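Local coordinates for 3-oxoacyl-(acyl-carrier protein) synthase II (Thermus thermophilus, PDB 1J3N) that probably catalyses the condensation of malonyl-ACP with a growing acyl chain, the carbon-carbon bond-forming step that elongates fatty acids, at residues 66-74 and 104-112; 384-392 and 400-408. All blocks are in the same frame, centred on the assembly; numbering follows the deposited sequence.

Interaction 1 comes first along the chain and closes before interaction 2 opens; their centres lie 30 Å apart on opposite sides of the chain's centre, with nearest atoms about 12 Å apart. Interaction 1 joins the starts of helices 70-86 and 109-122 in the N-terminal half, the second helix following strand 98-103. Interaction 2 is the closing hairpin, strands 388-394 and 399-406, at the C-terminal end. Strand 98-103 belongs to the sheet of the N-terminal half and the hairpin to that of the C-terminal half, as in the thiolase fold. Interaction 1 also lies beside the second subunit of the homodimer, whereas no other chain of the assembly touches interaction 2.

Interaction 1 (66-74 and 104-112); sequences RRLDRFVQY and TGIGGMETW
D69 OD2 is gripped twice by T111: OG1 donates at 2.6 Å to the anti lone pair of the oxygen, and the backbone N adds a second bond at 3.2 Å. The other oxygen, OD1, accepts from F71 N at 2.9 Å, so D69 is the N-cap of helix 70-86 and one carboxylate ties two helix starts together within this thiolase-like fold. CG lies anti to the backbone N (chi1 -178°), which brings OD2 within 3.1 Å of the CA of G108, the N-cap residue of helix 109-122. Both carboxylate oxygens are thus held, and the group has little freedom to turn. An asparagine in place of D69 would probably lose either both T111 bonds or the F71 N cap, whichever side its NH2 took, leaving those donors without a mate. Next to it, R70 bends at its third torsion and points NE at E110 OE2, which lies near the guanidinium plane, in a 3.2 Å salt bridge; NE itself comes from above the carboxylate plane, and the two planes stand 89° apart. E110 OE1 is joined to R70 by two waters, one bonded to the backbone N of R70 and the other, weakly, to NH2. NH1 donates to Y74 OH, which helps fix the guanidinium. The F71 ring lies between the 104-108 loop and its own helix: G107 over one face, V72 CG2 over the opposite one. T104 OG1, bonded to T188 O, also accepts from G107 N in an ST motif. Helix 131-135 packs on T111, and W112 stacks on W112 of the second subunit. The CA of G107 sits 3.8 Å from the F71 ring centroid, 3° off the normal, a CH-pi contact.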
ATOM      1  N   ARG A  66      15.254  -8.748 -17.609  1.00 41.97           N
ATOM      2  CA  ARG A  66      16.327  -7.888 -17.124  1.00 41.16           C
ATOM      3  C   ARG A  66      15.880  -6.537 -16.578  1.00 38.67           C
ATOM      4  O   ARG A  66      16.654  -5.849 -15.915  1.00 38.34           O
ATOM      5  CB  ARG A  66      17.399  -7.695 -18.208  1.00 45.17           C
ATOM      6  CG  ARG A  66      18.441  -8.820 -18.228  1.00 49.64           C
ATOM      7  CD  ARG A  66      18.110  -9.925 -19.225  1.00 53.73           C
ATOM      8  NE  ARG A  66      18.840  -9.725 -20.478  1.00 58.36           N
ATOM      9  CZ  ARG A  66      18.754 -10.526 -21.538  1.00 59.09           C
ATOM     10  NH1 ARG A  66      17.962 -11.592 -21.513  1.00 59.82           N
ATOM     11  NH2 ARG A  66      19.477 -10.274 -22.621  1.00 60.08           N
ATOM     12  N   ARG A  67      14.636  -6.155 -16.843  1.00 35.49           N
ATOM     13  CA  ARG A  67      14.130  -4.888 -16.334  1.00 32.83           C
ATOM     14  C   ARG A  67      13.034  -5.120 -15.304  1.00 29.86           C
ATOM     15  O   ARG A  67      12.296  -4.204 -14.941  1.00 27.62           O
ATOM     16  CB  ARG A  67      13.629  -4.022 -17.488  1.00 35.35           C
ATOM     17  CG  ARG A  67      14.777  -3.573 -18.384  1.00 38.49           C
ATOM     18  CD  ARG A  67      14.330  -2.793 -19.597  1.00 40.63           C
ATOM     19  NE  ARG A  67      15.482  -2.448 -20.430  1.00 43.31           N
ATOM     20  CZ  ARG A  67      15.406  -1.827 -21.602  1.00 45.57           C
ATOM     21  NH1 ARG A  67      14.226  -1.472 -22.095  1.00 45.16           N
ATOM     22  NH2 ARG A  67      16.516  -1.566 -22.287  1.00 46.88           N
ATOM     23  N   LEU A  68      12.956  -6.357 -14.823  1.00 25.83           N
ATOM     24  CA  LEU A  68      11.967  -6.750 -13.828  1.00 24.92           C
ATOM     25  C   LEU A  68      12.647  -7.278 -12.585  1.00 23.64           C
ATOM     26  O   LEU A  68      13.445  -8.213 -12.659  1.00 23.27           O
ATOM     27  CB  LEU A  68      11.050  -7.846 -14.372  1.00 26.21           C
ATOM     28  CG  LEU A  68      10.049  -7.492 -15.465  1.00 26.70           C
ATOM     29  CD1 LEU A  68       9.187  -8.705 -15.771  1.00 28.43           C
ATOM     30  CD2 LEU A  68       9.186  -6.347 -14.999  1.00 28.94           C
ATOM     31  N   ASP A  69      12.338  -6.679 -11.444  1.00 23.01           N
ATOM     32  CA  ASP A  69      12.920  -7.122 -10.190  1.00 23.19           C
ATOM     33  C   ASP A  69      12.285  -8.461  -9.850  1.00 22.43           C
ATOM     34  O   ASP A  69      11.165  -8.750 -10.272  1.00 22.20           O
ATOM     35  CB  ASP A  69      12.634  -6.104  -9.080  1.00 24.27           C
ATOM     36  CG  ASP A  69      13.269  -6.486  -7.759  1.00 27.26           C
ATOM     37  OD1 ASP A  69      12.739  -7.399  -7.080  1.00 26.96           O
ATOM     38  OD2 ASP A  69      14.305  -5.878  -7.404  1.00 24.85           O
ATOM     39  N   ARG A  70      13.002  -9.282  -9.090  1.00 22.91           N
ATOM     40  CA  ARG A  70      12.489 -10.587  -8.701  1.00 21.95           C
ATOM     41  C   ARG A  70      11.075 -10.534  -8.091  1.00 19.50           C
ATOM     42  O   ARG A  70      10.266 -11.428  -8.337  1.00 19.18           O
ATOM     43  CB  ARG A  70      13.464 -11.248  -7.715  1.00 24.88           C
ATOM     44  CG  ARG A  70      13.223 -12.727  -7.475  1.00 27.19           C
ATOM     45  CD  ARG A  70      14.235 -13.300  -6.481  1.00 29.24           C
ATOM     46  NE  ARG A  70      15.561 -13.506  -7.061  1.00 30.48           N
ATOM     47  CZ  ARG A  70      15.916 -14.575  -7.771  1.00 31.46           C
ATOM     48  NH1 ARG A  70      15.045 -15.549  -8.001  1.00 30.42           N
ATOM     49  NH2 ARG A  70      17.149 -14.675  -8.246  1.00 33.29           N
ATOM     50  N   PHE A  71      10.749  -9.504  -7.310  1.00 20.53           N
ATOM     51  CA  PHE A  71       9.408  -9.491  -6.712  1.00 18.72           C
ATOM     52  C   PHE A  71       8.312  -9.306  -7.747  1.00 19.04           C
ATOM     53  O   PHE A  71       7.201  -9.823  -7.590  1.00 18.10           O
ATOM     54  CB  PHE A  71       9.290  -8.449  -5.585  1.00 20.12           C
ATOM     55  CG  PHE A  71       8.936  -7.052  -6.040  1.00 19.61           C
ATOM     56  CD1 PHE A  71       9.899  -6.210  -6.587  1.00 19.01           C
ATOM     57  CD2 PHE A  71       7.642  -6.563  -5.866  1.00 20.74           C
ATOM     58  CE1 PHE A  71       9.583  -4.903  -6.948  1.00 20.40           C
ATOM     59  CE2 PHE A  71       7.310  -5.258  -6.225  1.00 21.58           C
ATOM     60  CZ  PHE A  71       8.286  -4.422  -6.767  1.00 19.72           C
ATOM     61  N   VAL A  72       8.624  -8.579  -8.811  1.00 19.79           N
ATOM     62  CA  VAL A  72       7.656  -8.376  -9.877  1.00 20.90           C
ATOM     63  C   VAL A  72       7.634  -9.658 -10.721  1.00 21.15           C
ATOM     64  O   VAL A  72       6.588 -10.062 -11.224  1.00 20.31           O
ATOM     65  CB  VAL A  72       8.025  -7.148 -10.748  1.00 21.43           C
ATOM     66  CG1 VAL A  72       7.215  -7.152 -12.038  1.00 19.97           C
ATOM     67  CG2 VAL A  72       7.738  -5.850  -9.964  1.00 20.96           C
ATOM     68  N   GLN A  73       8.789 -10.311 -10.857  1.00 20.99           N
ATOM     69  CA  GLN A  73       8.850 -11.551 -11.617  1.00 20.01           C
ATOM     70  C   GLN A  73       7.953 -12.613 -10.969  1.00 20.14           C
ATOM     71  O   GLN A  73       7.239 -13.336 -11.651  1.00 19.27           O
ATOM     72  CB  GLN A  73      10.293 -12.055 -11.703  1.00 21.48           C
ATOM     73  CG  GLN A  73      11.126 -11.332 -12.751  1.00 22.16           C
ATOM     74  CD  GLN A  73      12.514 -11.919 -12.889  1.00 26.51           C
ATOM     75  OE1 GLN A  73      12.686 -13.140 -12.892  1.00 25.46           O
ATOM     76  NE2 GLN A  73      13.515 -11.052 -13.017  1.00 26.65           N
ATOM     77  N   TYR A  74       7.985 -12.697  -9.647  1.00 18.71           N
ATOM     78  CA  TYR A  74       7.155 -13.666  -8.945  1.00 19.76           C
ATOM     79  C   TYR A  74       5.675 -13.327  -9.088  1.00 19.04           C
ATOM     80  O   TYR A  74       4.845 -14.208  -9.313  1.00 20.38           O
ATOM     81  CB  TYR A  74       7.524 -13.718  -7.462  1.00 19.36           C
ATOM     82  CG  TYR A  74       8.892 -14.296  -7.168  1.00 20.44           C
ATOM     83  CD1 TYR A  74       9.668 -14.870  -8.179  1.00 22.53           C
ATOM     84  CD2 TYR A  74       9.404 -14.287  -5.871  1.00 21.46           C
ATOM     85  CE1 TYR A  74      10.915 -15.422  -7.906  1.00 23.16           C
ATOM     86  CE2 TYR A  74      10.652 -14.840  -5.588  1.00 22.41           C
ATOM     87  CZ  TYR A  74      11.400 -15.405  -6.610  1.00 24.12           C
ATOM     88  OH  TYR A  74      12.632 -15.965  -6.333  1.00 27.49           O
ATOM     89  N   THR A 104       3.199  -5.988  -1.550  1.00 20.37           N
ATOM     90  CA  THR A 104       4.530  -6.485  -1.224  1.00 20.28           C
ATOM     91  C   THR A 104       4.936  -5.762   0.056  1.00 19.42           C
ATOM     92  O   THR A 104       4.396  -4.709   0.366  1.00 20.17           O
ATOM     93  CB  THR A 104       5.535  -6.163  -2.353  1.00 17.93           C
ATOM     94  OG1 THR A 104       6.818  -6.695  -2.019  1.00 20.47           O
ATOM     95  CG2 THR A 104       5.645  -4.658  -2.554  1.00 19.81           C
ATOM     96  N   GLY A 105       5.868  -6.325   0.811  1.00 21.57           N
ATOM     97  CA  GLY A 105       6.283  -5.669   2.036  1.00 20.54           C
ATOM     98  C   GLY A 105       7.497  -4.772   1.858  1.00 23.09           C
ATOM     99  O   GLY A 105       7.571  -3.686   2.450  1.00 22.15           O
ATOM    100  N   ILE A 106       8.437  -5.219   1.025  1.00 23.12           N
ATOM    101  CA  ILE A 106       9.688  -4.502   0.781  1.00 21.69           C
ATOM    102  C   ILE A 106       9.882  -4.017  -0.661  1.00 22.65           C
ATOM    103  O   ILE A 106      10.523  -2.992  -0.895  1.00 21.68           O
ATOM    104  CB  ILE A 106      10.886  -5.413   1.163  1.00 22.97           C
ATOM    105  CG1 ILE A 106      10.864  -5.686   2.668  1.00 25.09           C
ATOM    106  CG2 ILE A 106      12.205  -4.780   0.745  1.00 22.29           C
ATOM    107  CD1 ILE A 106      12.052  -6.491   3.156  1.00 25.89           C
ATOM    108  N   GLY A 107       9.357  -4.764  -1.629  1.00 22.54           N
ATOM    109  CA  GLY A 107       9.510  -4.366  -3.017  1.00 21.89           C
ATOM    110  C   GLY A 107      10.807  -4.867  -3.629  1.00 22.40           C
ATOM    111  O   GLY A 107      11.251  -5.967  -3.319  1.00 22.72           O
ATOM    112  N   GLY A 108      11.431  -4.050  -4.473  1.00 23.23           N
ATOM    113  CA  GLY A 108      12.660  -4.454  -5.143  1.00 24.17           C
ATOM    114  C   GLY A 108      13.939  -4.483  -4.328  1.00 25.13           C
ATOM    115  O   GLY A 108      14.852  -3.691  -4.563  1.00 26.74           O
ATOM    116  N   MET A 109      14.018  -5.420  -3.394  1.00 24.86           N
ATOM    117  CA  MET A 109      15.184  -5.570  -2.530  1.00 27.14           C
ATOM    118  C   MET A 109      16.506  -5.763  -3.301  1.00 26.50           C
ATOM    119  O   MET A 109      17.507  -5.125  -2.982  1.00 25.21           O
ATOM    120  CB  MET A 109      14.956  -6.747  -1.577  1.00 27.56           C
ATOM    121  CG  MET A 109      15.906  -6.805  -0.387  1.00 30.64           C
ATOM    122  SD  MET A 109      15.788  -5.364   0.700  1.00 30.86           S
ATOM    123  CE  MET A 109      17.518  -4.908   0.785  1.00 30.55           C
ATOM    124  N   GLU A 110      16.520  -6.641  -4.303  1.00 25.36           N
ATOM    125  CA  GLU A 110      17.747  -6.861  -5.070  1.00 24.83           C
ATOM    126  C   GLU A 110      18.150  -5.596  -5.819  1.00 24.63           C
ATOM    127  O   GLU A 110      19.333  -5.249  -5.885  1.00 23.61           O
ATOM    128  CB  GLU A 110      17.581  -8.006  -6.076  1.00 26.19           C
ATOM    129  CG  GLU A 110      17.328  -9.379  -5.469  1.00 27.00           C
ATOM    130  CD  GLU A 110      17.480 -10.506  -6.489  1.00 28.39           C
ATOM    131  OE1 GLU A 110      17.180 -10.300  -7.689  1.00 27.62           O
ATOM    132  OE2 GLU A 110      17.893 -11.606  -6.087  1.00 28.02           O
ATOM    133  N   THR A 111      17.159  -4.905  -6.376  1.00 24.34           N
ATOM    134  CA  THR A 111      17.403  -3.675  -7.119  1.00 22.81           C
ATOM    135  C   THR A 111      17.982  -2.609  -6.199  1.00 23.22           C
ATOM    136  O   THR A 111      18.871  -1.847  -6.589  1.00 23.48           O
ATOM    137  CB  THR A 111      16.096  -3.152  -7.771  1.00 22.47           C
ATOM    138  OG1 THR A 111      15.659  -4.082  -8.768  1.00 21.93           O
ATOM    139  CG2 THR A 111      16.325  -1.788  -8.423  1.00 25.98           C
ATOM    140  N   TRP A 112      17.482  -2.559  -4.970  1.00 22.78           N
ATOM    141  CA  TRP A 112      17.974  -1.589  -4.005  1.00 23.82           C
ATOM    142  C   TRP A 112      19.465  -1.795  -3.744  1.00 24.15           C
ATOM    143  O   TRP A 112      20.225  -0.831  -3.657  1.00 23.13           O
ATOM    144  CB  TRP A 112      17.200  -1.697  -2.685  1.00 24.07           C
ATOM    145  CG  TRP A 112      16.022  -0.758  -2.575  1.00 25.18           C
ATOM    146  CD1 TRP A 112      14.695  -1.092  -2.569  1.00 23.41           C
ATOM    147  CD2 TRP A 112      16.078   0.662  -2.378  1.00 22.77           C
ATOM    148  NE1 TRP A 112      13.922   0.033  -2.373  1.00 22.22           N
ATOM    149  CE2 TRP A 112      14.746   1.122  -2.254  1.00 24.27           C
ATOM    150  CE3 TRP A 112      17.125   1.588  -2.296  1.00 22.87           C
ATOM    151  CZ2 TRP A 112      14.434   2.475  -2.045  1.00 25.16           C
ATOM    152  CZ3 TRP A 112      16.815   2.937  -2.088  1.00 25.68           C
ATOM    153  CH2 TRP A 112      15.478   3.363  -1.965  1.00 24.62           C
TER
HETATM  154  O   HOH W   1      15.748  -8.710  -9.326  1.00 26.33           O
HETATM  155  O   HOH W   2      17.941 -12.159  -9.416  1.00 34.03           O

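Interaction 2 (384-392 and 400-408)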
ATOM      1  N   ALA A 384     -11.158 -33.512   7.129  1.00 44.68           N
ATOM      2  CA  ALA A 384     -12.166 -32.786   7.889  1.00 44.25           C
ATOM      3  C   ALA A 384     -12.937 -31.856   6.968  1.00 44.27           C
ATOM      4  O   ALA A 384     -12.353 -31.190   6.112  1.00 45.30           O
ATOM      5  CB  ALA A 384     -11.504 -31.991   9.008  1.00 44.72           C
ATOM      6  N   LYS A 385     -14.251 -31.818   7.148  1.00 43.87           N
ATOM      7  CA  LYS A 385     -15.122 -30.984   6.333  1.00 44.35           C
ATOM      8  C   LYS A 385     -15.632 -29.781   7.126  1.00 44.24           C
ATOM      9  O   LYS A 385     -16.720 -29.823   7.708  1.00 45.58           O
ATOM     10  CB  LYS A 385     -16.310 -31.816   5.838  1.00 46.46           C
ATOM     11  CG  LYS A 385     -17.347 -31.047   5.019  1.00 49.75           C
ATOM     12  CD  LYS A 385     -18.592 -31.900   4.770  1.00 50.95           C
ATOM     13  CE  LYS A 385     -19.644 -31.152   3.958  1.00 52.30           C
ATOM     14  NZ  LYS A 385     -19.171 -30.850   2.578  1.00 52.77           N
ATOM     15  N   VAL A 386     -14.851 -28.707   7.150  1.00 41.41           N
ATOM     16  CA  VAL A 386     -15.258 -27.509   7.872  1.00 38.73           C
ATOM     17  C   VAL A 386     -16.087 -26.589   6.975  1.00 36.69           C
ATOM     18  O   VAL A 386     -15.962 -26.618   5.752  1.00 36.16           O
ATOM     19  CB  VAL A 386     -14.030 -26.740   8.413  1.00 39.23           C
ATOM     20  CG1 VAL A 386     -13.335 -27.564   9.490  1.00 39.60           C
ATOM     21  CG2 VAL A 386     -13.062 -26.443   7.289  1.00 39.57           C
ATOM     22  N   ASP A 387     -16.943 -25.783   7.591  1.00 35.56           N
ATOM     23  CA  ASP A 387     -17.790 -24.849   6.849  1.00 33.27           C
ATOM     24  C   ASP A 387     -17.153 -23.469   6.808  1.00 31.80           C
ATOM     25  O   ASP A 387     -17.327 -22.726   5.843  1.00 29.68           O
ATOM     26  CB  ASP A 387     -19.164 -24.731   7.508  1.00 34.29           C
ATOM     27  CG  ASP A 387     -19.911 -26.046   7.538  1.00 39.13           C
ATOM     28  OD1 ASP A 387     -20.121 -26.633   6.455  1.00 39.81           O
ATOM     29  OD2 ASP A 387     -20.288 -26.490   8.644  1.00 40.22           O
ATOM     30  N   TYR A 388     -16.422 -23.139   7.871  1.00 29.94           N
ATOM     31  CA  TYR A 388     -15.756 -21.847   7.993  1.00 30.40           C
ATOM     32  C   TYR A 388     -14.327 -21.966   8.540  1.00 30.65           C
ATOM     33  O   TYR A 388     -14.025 -22.816   9.398  1.00 28.26           O
ATOM     34  CB  TYR A 388     -16.581 -20.921   8.899  1.00 31.23           C
ATOM     35  CG  TYR A 388     -17.903 -20.470   8.302  1.00 31.82           C
ATOM     36  CD1 TYR A 388     -17.948 -19.464   7.338  1.00 31.16           C
ATOM     37  CD2 TYR A 388     -19.112 -21.049   8.705  1.00 31.87           C
ATOM     38  CE1 TYR A 388     -19.162 -19.038   6.788  1.00 33.05           C
ATOM     39  CE2 TYR A 388     -20.335 -20.632   8.160  1.00 33.62           C
ATOM     40  CZ  TYR A 388     -20.352 -19.625   7.203  1.00 34.82           C
ATOM     41  OH  TYR A 388     -21.550 -19.201   6.663  1.00 37.62           O
ATOM     42  N   ALA A 389     -13.455 -21.093   8.042  1.00 28.50           N
ATOM     43  CA  ALA A 389     -12.057 -21.071   8.452  1.00 26.33           C
ATOM     44  C   ALA A 389     -11.502 -19.651   8.408  1.00 27.24           C
ATOM     45  O   ALA A 389     -11.925 -18.829   7.580  1.00 24.50           O
ATOM     46  CB  ALA A 389     -11.234 -21.969   7.535  1.00 26.58           C
ATOM     47  N   LEU A 390     -10.560 -19.360   9.303  1.00 24.49           N
ATOM     48  CA  LEU A 390      -9.931 -18.047   9.324  1.00 23.83           C
ATOM     49  C   LEU A 390      -8.477 -18.160   8.878  1.00 23.31           C
ATOM     50  O   LEU A 390      -7.859 -19.225   8.995  1.00 25.29           O
ATOM     51  CB  LEU A 390      -9.966 -17.434  10.732  1.00 23.55           C
ATOM     52  CG  LEU A 390     -11.310 -17.030  11.345  1.00 24.38           C
ATOM     53  CD1 LEU A 390     -11.054 -16.304  12.658  1.00 22.54           C
ATOM     54  CD2 LEU A 390     -12.082 -16.128  10.376  1.00 20.51           C
ATOM     55  N   SER A 391      -7.950 -17.056   8.362  1.00 22.15           N
ATOM     56  CA  SER A 391      -6.567 -16.957   7.929  1.00 23.99           C
ATOM     57  C   SER A 391      -6.009 -15.726   8.641  1.00 23.48           C
ATOM     58  O   SER A 391      -6.413 -14.605   8.349  1.00 21.11           O
ATOM     59  CB  SER A 391      -6.487 -16.766   6.419  1.00 25.43           C
ATOM     60  OG  SER A 391      -5.150 -16.931   5.980  1.00 26.53           O
ATOM     61  N   ASN A 392      -5.081 -15.934   9.573  1.00 24.18           N
ATOM     62  CA  ASN A 392      -4.520 -14.828  10.344  1.00 22.01           C
ATOM     63  C   ASN A 392      -3.205 -14.244   9.846  1.00 22.72           C
ATOM     64  O   ASN A 392      -2.348 -14.955   9.327  1.00 22.46           O
ATOM     65  CB  ASN A 392      -4.331 -15.239  11.812  1.00 22.23           C
ATOM     66  CG  ASN A 392      -5.652 -15.469  12.543  1.00 23.82           C
ATOM     67  OD1 ASN A 392      -6.699 -14.975  12.132  1.00 22.41           O
ATOM     68  ND2 ASN A 392      -5.595 -16.206  13.651  1.00 23.61           N
ATOM     69  N   ASN A 400      -3.057  -5.862  11.869  1.00 19.86           N
ATOM     70  CA  ASN A 400      -3.687  -7.166  11.982  1.00 19.76           C
ATOM     71  C   ASN A 400      -4.761  -7.279  10.919  1.00 20.87           C
ATOM     72  O   ASN A 400      -5.634  -6.420  10.817  1.00 22.08           O
ATOM     73  CB  ASN A 400      -4.313  -7.335  13.368  1.00 19.56           C
ATOM     74  CG  ASN A 400      -3.306  -7.162  14.475  1.00 21.47           C
ATOM     75  OD1 ASN A 400      -2.299  -7.865  14.519  1.00 25.78           O
ATOM     76  ND2 ASN A 400      -3.562  -6.221  15.372  1.00 22.26           N
ATOM     77  N   ALA A 401      -4.682  -8.337  10.123  1.00 20.19           N
ATOM     78  CA  ALA A 401      -5.648  -8.571   9.062  1.00 22.00           C
ATOM     79  C   ALA A 401      -6.057 -10.040   9.101  1.00 21.83           C
ATOM     80  O   ALA A 401      -5.207 -10.936   9.139  1.00 22.97           O
ATOM     81  CB  ALA A 401      -5.033  -8.218   7.705  1.00 20.01           C
ATOM     82  N   VAL A 402      -7.361 -10.274   9.096  1.00 22.65           N
ATOM     83  CA  VAL A 402      -7.912 -11.621   9.142  1.00 21.79           C
ATOM     84  C   VAL A 402      -8.950 -11.841   8.039  1.00 22.65           C
ATOM     85  O   VAL A 402      -9.794 -10.979   7.782  1.00 21.11           O
ATOM     86  CB  VAL A 402      -8.595 -11.880  10.507  1.00 23.50           C
ATOM     87  CG1 VAL A 402      -9.231 -13.266  10.524  1.00 17.51           C
ATOM     88  CG2 VAL A 402      -7.575 -11.740  11.625  1.00 22.10           C
ATOM     89  N   LEU A 403      -8.873 -12.996   7.385  1.00 21.48           N
ATOM     90  CA  LEU A 403      -9.819 -13.330   6.338  1.00 22.30           C
ATOM     91  C   LEU A 403     -10.633 -14.529   6.800  1.00 21.98           C
ATOM     92  O   LEU A 403     -10.110 -15.426   7.470  1.00 22.29           O
ATOM     93  CB  LEU A 403      -9.098 -13.671   5.021  1.00 20.93           C
ATOM     94  CG  LEU A 403      -8.375 -12.533   4.283  1.00 21.63           C
ATOM     95  CD1 LEU A 403      -7.775 -13.071   3.000  1.00 22.55           C
ATOM     96  CD2 LEU A 403      -9.333 -11.405   3.970  1.00 22.21           C
ATOM     97  N   ALA A 404     -11.912 -14.523   6.447  1.00 21.10           N
ATOM     98  CA  ALA A 404     -12.824 -15.600   6.790  1.00 22.07           C
ATOM     99  C   ALA A 404     -13.323 -16.232   5.498  1.00 22.78           C
ATOM    100  O   ALA A 404     -13.891 -15.554   4.637  1.00 21.57           O
ATOM    101  CB  ALA A 404     -14.005 -15.063   7.601  1.00 20.06           C
ATOM    102  N   PHE A 405     -13.117 -17.538   5.375  1.00 23.20           N
ATOM    103  CA  PHE A 405     -13.533 -18.272   4.192  1.00 24.73           C
ATOM    104  C   PHE A 405     -14.669 -19.233   4.503  1.00 25.05           C
ATOM    105  O   PHE A 405     -14.724 -19.827   5.578  1.00 26.06           O
ATOM    106  CB  PHE A 405     -12.341 -19.037   3.615  1.00 23.02           C
ATOM    107  CG  PHE A 405     -11.317 -18.148   2.955  1.00 26.32           C
ATOM    108  CD1 PHE A 405     -11.594 -17.531   1.733  1.00 25.81           C
ATOM    109  CD2 PHE A 405     -10.074 -17.933   3.547  1.00 25.61           C
ATOM    110  CE1 PHE A 405     -10.647 -16.716   1.110  1.00 25.72           C
ATOM    111  CE2 PHE A 405      -9.119 -17.115   2.930  1.00 25.50           C
ATOM    112  CZ  PHE A 405      -9.409 -16.510   1.711  1.00 23.95           C
ATOM    113  N   LYS A 406     -15.579 -19.382   3.548  1.00 28.69           N
ATOM    114  CA  LYS A 406     -16.719 -20.277   3.712  1.00 31.88           C
ATOM    115  C   LYS A 406     -16.706 -21.377   2.659  1.00 32.93           C
ATOM    116  O   LYS A 406     -16.514 -21.106   1.474  1.00 32.71           O
ATOM    117  CB  LYS A 406     -18.030 -19.491   3.605  1.00 30.78           C
ATOM    118  CG  LYS A 406     -19.266 -20.373   3.577  1.00 32.10           C
ATOM    119  CD  LYS A 406     -20.539 -19.566   3.368  1.00 31.02           C
ATOM    120  CE  LYS A 406     -21.745 -20.493   3.291  1.00 31.13           C
ATOM    121  NZ  LYS A 406     -23.012 -19.738   3.088  1.00 33.34           N
ATOM    122  N   ARG A 407     -16.901 -22.618   3.099  1.00 34.25           N
ATOM    123  CA  ARG A 407     -16.928 -23.758   2.189  1.00 35.22           C
ATOM    124  C   ARG A 407     -18.195 -23.701   1.342  1.00 36.30           C
ATOM    125  O   ARG A 407     -19.305 -23.607   1.866  1.00 33.64           O
ATOM    126  CB  ARG A 407     -16.893 -25.077   2.974  1.00 37.71           C
ATOM    127  CG  ARG A 407     -16.970 -26.327   2.097  1.00 38.75           C
ATOM    128  CD  ARG A 407     -16.995 -27.612   2.917  1.00 40.24           C
ATOM    129  NE  ARG A 407     -18.155 -27.692   3.804  1.00 44.90           N
ATOM    130  CZ  ARG A 407     -19.421 -27.624   3.396  1.00 47.26           C
ATOM    131  NH1 ARG A 407     -19.706 -27.471   2.109  1.00 48.60           N
ATOM    132  NH2 ARG A 407     -20.408 -27.717   4.278  1.00 48.22           N
ATOM    133  N   VAL A 408     -18.017 -23.749   0.027  1.00 37.64           N
ATOM    134  CA  VAL A 408     -19.138 -23.707  -0.901  1.00 39.26           C
ATOM    135  C   VAL A 408     -19.545 -25.137  -1.257  1.00 40.29           C
ATOM    136  O   VAL A 408     -18.794 -26.067  -0.889  1.00 43.53           O
ATOM    137  CB  VAL A 408     -18.748 -22.927  -2.183  1.00 39.34           C
ATOM    138  CG1 VAL A 408     -19.821 -23.065  -3.247  1.00 41.33           C
ATOM    139  CG2 VAL A 408     -18.547 -21.464  -1.846  1.00 39.41           C
ATOM    140  OXT VAL A 408     -20.603 -25.317  -1.890  1.00 39.83           O
TER
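R407 packs against V386 and D387 at the open end of an antiparallel beta hairpin, strands 388-394 and 399-406, where the chain leads into the first strand. CB lies 3.3 Å from V386 O, and CG and CD continue past the same carbonyl. CG is anti to the backbone N (chi1 178°), and the bend at the third torsion brings the guanidinium round to D387. NE comes to 3.1 Å from V386 O. At the tip, NH2 forms a salt bridge with D387 OD1, modelled so short that its exact length is doubtful; carboxylate and guanidinium planes are 62° apart. K385 crosses the arginine at about a right angle and sets NZ over the centre of one guanidinium face, 3.3 Å from CZ, two like charges that D387 would probably help to balance. NH1 makes a weak bond to V408 O. R407 N donates to D387 O, and the ladder continues with the hydrogen-bonded pairs A389 with F405 and S391 with L403, two backbone bonds each. On the face carrying Y388, L390 and N392, Y388 lies alongside K406, pointing the same way, CE1 being 3.4 Å from K406 CB and OH beside CD and CE. Further along, L390 CD2 meets A404 CB at 3.5 Å, and V402 stands next to N392. N392 ND2 is taken by E312, whereas OD1 is buried with no polar partner in the model. Helix 343-357 packs on the face with S391 and F405; helix 275-288 covers V402 and N392 on the other. The hairpin thus lies inside its sheet, strand 297-299 on one flank and strand 253-262 on the other. N392 OD1 ends 3.4 Å from V402 CG2.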